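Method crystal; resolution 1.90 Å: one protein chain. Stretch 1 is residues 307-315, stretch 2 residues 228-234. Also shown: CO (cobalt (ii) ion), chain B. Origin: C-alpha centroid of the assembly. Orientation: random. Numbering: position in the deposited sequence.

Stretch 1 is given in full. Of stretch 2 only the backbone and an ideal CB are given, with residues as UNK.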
# COMPACT_ATOMS: atom_id res chain seq x y z
N THR A 307 -8.28 6.24 -5.81
CA THR A 307 -6.86 6.08 -6.20
C THR A 307 -6.03 5.63 -5.00
O THR A 307 -6.02 6.29 -3.96
CB THR A 307 -6.26 7.40 -6.76
OG1 THR A 307 -7.11 7.93 -7.79
CG2 THR A 307 -4.87 7.14 -7.35
N LEU A 308 -5.33 4.51 -5.14
CA LEU A 308 -4.52 3.98 -4.03
C LEU A 308 -3.12 4.59 -4.03
O LEU A 308 -2.55 4.86 -2.97
CB LEU A 308 -4.38 2.46 -4.13
CG LEU A 308 -5.48 1.61 -3.50
CD1 LEU A 308 -5.07 0.14 -3.54
CD2 LEU A 308 -5.72 2.06 -2.05
N VAL A 309 -2.55 4.81 -5.21
CA VAL A 309 -1.19 5.36 -5.28
C VAL A 309 -1.11 6.41 -6.38
O VAL A 309 -1.54 6.18 -7.51
CB VAL A 309 -0.16 4.25 -5.63
CG1 VAL A 309 1.27 4.85 -5.69
CG2 VAL A 309 -0.23 3.14 -4.63
N ASP A 310 -0.54 7.57 -6.04
CA ASP A 310 -0.37 8.66 -7.00
C ASP A 310 0.97 9.33 -6.73
O ASP A 310 1.15 9.95 -5.68
CB ASP A 310 -1.51 9.68 -6.84
CG ASP A 310 -1.50 10.75 -7.92
OD1 ASP A 310 -0.61 10.70 -8.81
OD2 ASP A 310 -2.38 11.65 -7.87
N THR A 311 1.92 9.21 -7.65
CA THR A 311 3.26 9.79 -7.48
C THR A 311 3.44 11.03 -8.36
O THR A 311 4.53 11.60 -8.42
CB THR A 311 4.39 8.81 -7.91
OG1 THR A 311 4.19 8.47 -9.28
CG2 THR A 311 4.40 7.53 -7.04
N SER A 312 2.39 11.47 -9.04
CA SER A 312 2.54 12.60 -9.97
C SER A 312 2.97 13.88 -9.24
O SER A 312 3.62 14.74 -9.84
CB SER A 312 1.23 12.84 -10.73
OG SER A 312 0.18 13.15 -9.85
N ILE A 313 2.65 13.99 -7.96
CA ILE A 313 2.98 15.19 -7.19
C ILE A 313 4.49 15.44 -7.17
O ILE A 313 4.93 16.58 -7.06
CB ILE A 313 2.46 15.07 -5.75
CG1 ILE A 313 2.64 16.42 -5.02
CG2 ILE A 313 3.22 13.96 -5.01
CD1 ILE A 313 2.11 16.43 -3.58
N PHE A 314 5.31 14.39 -7.29
CA PHE A 314 6.77 14.58 -7.24
C PHE A 314 7.25 15.41 -8.42
O PHE A 314 8.33 16.00 -8.38
CB PHE A 314 7.48 13.23 -7.21
CG PHE A 314 7.36 12.52 -5.89
CD1 PHE A 314 6.89 11.21 -5.82
CD2 PHE A 314 7.71 13.17 -4.71
CE1 PHE A 314 6.78 10.55 -4.59
CE2 PHE A 314 7.60 12.52 -3.47
CZ PHE A 314 7.14 11.21 -3.42
N LYS A 315 6.44 15.48 -9.46
CA LYS A 315 6.79 16.27 -10.65
C LYS A 315 6.01 17.58 -10.70
O LYS A 315 6.57 18.64 -10.96
CB LYS A 315 6.49 15.48 -11.92
CG LYS A 315 6.70 16.28 -13.20
CD LYS A 315 6.27 15.51 -14.44
CE LYS A 315 6.44 16.35 -15.70
NZ LYS A 315 5.84 15.69 -16.89
N UNK A 228 1.43 10.31 5.37
CA UNK A 228 0.32 9.67 4.66
C UNK A 228 0.96 8.70 3.66
O UNK A 228 2.17 8.75 3.46
CB UNK A 228 -0.58 10.69 3.97
N UNK A 229 0.17 7.84 3.02
CA UNK A 229 0.75 6.83 2.12
C UNK A 229 0.35 7.07 0.66
O UNK A 229 0.50 6.19 -0.19
CB UNK A 229 0.31 5.43 2.55
N UNK A 230 -0.14 8.27 0.38
CA UNK A 230 -0.66 8.67 -0.94
C UNK A 230 0.27 8.36 -2.12
O UNK A 230 -0.20 7.96 -3.18
CB UNK A 230 -0.95 10.17 -0.93
N UNK A 231 1.58 8.56 -1.96
CA UNK A 231 2.54 8.33 -3.05
C UNK A 231 3.14 6.93 -2.99
O UNK A 231 3.91 6.54 -3.87
CB UNK A 231 3.66 9.37 -3.00
N UNK A 232 2.85 6.19 -1.93
CA UNK A 232 3.39 4.84 -1.79
C UNK A 232 4.85 4.69 -1.39
O UNK A 232 5.35 3.57 -1.40
CB UNK A 232 3.20 4.11 -3.12
N UNK A 233 5.54 5.77 -1.01
CA UNK A 233 6.97 5.65 -0.68
C UNK A 233 7.24 5.82 0.82
O UNK A 233 8.34 5.52 1.28
CB UNK A 233 7.77 6.69 -1.46
N UNK A 234 6.25 6.24 1.59
CA UNK A 234 6.53 6.62 2.99
C UNK A 234 6.70 5.46 3.98
O UNK A 234 7.20 5.70 5.08
CB UNK A 234 5.40 7.51 3.49
CO CO B . -2.66 13.64 8.38

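Position 228 lies beyond the reach of stretch 1. Nothing of that stretch comes within 5.5 Å of its ideal CB, so the contact sets no preference. The cobalt ion is the visible clue: the ideal CB of 228 lies 5.7 Å from CO. A long metal-binding side chain such as histidine would span this, glutamate might just do so when extended, and aspartate or cysteine would fall short. The deposited residue is His228. Its NE2 binds CO at 2.1 Å, and the remaining ligands are a water and atoms from elsewhere in the structure.

Position 229 points its CB sideways, again with no atom of stretch 1 within 5.5 Å. Many side chains would fit this contact. Its backbone matters more, because it opens a type I turn that closes at 232. The residue is Ser229. Its O accepts from the N of 232 at 2.9 Å and also receives a water, which donates to Leu308 O as well and so bridges the stretches. Its OG is hydrogen-bonded elsewhere in the structure.

Position 230 is the second residue of the turn, with phi/psi of -50/-40. Asp310 N donates to the O of 230 at 2.9 Å, with a nearly straight angle of 162°. Val309 CA adds a CA-H...O contact to the same oxygen at 3.5 Å. The CB points sideways, and its nearest neighbour is Asp310 O at 5.2 Å. Small or medium side chains, polar or apolar, would be suitable. The deposited residue is Thr230, with chi1 in the m well. The nearest approach of its side chain to stretch 1 is 4.8 Å, from Thr230 CG2 to Asp310 O.

Position 231 is the most enclosed by stretch 1. The CB points sideways, 3.7 Å from both Phe314 CE1 and Asp310 O and 4.5 Å from Thr311 CG2. The surroundings are mostly apolar, with one carbonyl. A compact branched side chain such as valine or threonine would suit, and alanine or serine would fill less of the space. The residue is Thr231, with chi1 in the p well. Its CG2 packs 3.7 Å from Ile313 CG2 and lies 3.4 Å from Asp310 O. Its OG1 is hydrogen-bonded elsewhere in the structure. Thr231 CA makes a CA-H...O contact with Asp310 O at 3.4 Å.

Position 232 ends the turn with phi/psi of 76/9. Positive phi by itself favours glycine. An ideal CB would point toward stretch 1 and lie only 3.3 Å from Val309 CG1, which is tight. The residue is Gly232.

Position 233 points its CB toward stretch 1, 5.0 Å from Phe314 CZ. A medium apolar side chain such as valine, leucine or isoleucine could meet the ring. The residue is Val233, whose CG1 lies 4.1 Å from Phe314 CE1.

Position 234 is out of reach, and many side chains would suit. The residue is Thr234. Its OG1 donates to His228 O at 2.7 Å.

Stretch 2 228-234: HSTTGVT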
# COMPACT_ATOMS: atom_id res chain seq x y z
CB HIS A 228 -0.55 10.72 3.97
CG HIS A 228 -1.46 11.44 4.92
ND1 HIS A 228 -2.83 11.37 4.83
CD2 HIS A 228 -1.19 12.19 6.02
CE1 HIS A 228 -3.37 12.04 5.84
NE2 HIS A 228 -2.39 12.54 6.57
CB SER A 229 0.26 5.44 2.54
OG SER A 229 -1.17 5.46 2.68
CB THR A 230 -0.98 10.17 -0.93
OG1 THR A 230 -1.61 10.48 0.32
CG2 THR A 230 -1.94 10.51 -2.08
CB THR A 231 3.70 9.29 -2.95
OG1 THR A 231 4.30 9.14 -1.65
CG2 THR A 231 3.23 10.72 -3.16
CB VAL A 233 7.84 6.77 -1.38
CG1 VAL A 233 7.44 6.93 -2.86
CG2 VAL A 233 7.65 8.12 -0.67
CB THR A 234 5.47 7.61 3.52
OG1 THR A 234 4.19 6.99 3.51
CG2 THR A 234 5.46 8.87 2.65
O HOH W 1 -0.81 3.76 -0.68
O HOH W 2 -3.43 7.95 -3.52
O HOH W 3 -4.48 14.61 7.45
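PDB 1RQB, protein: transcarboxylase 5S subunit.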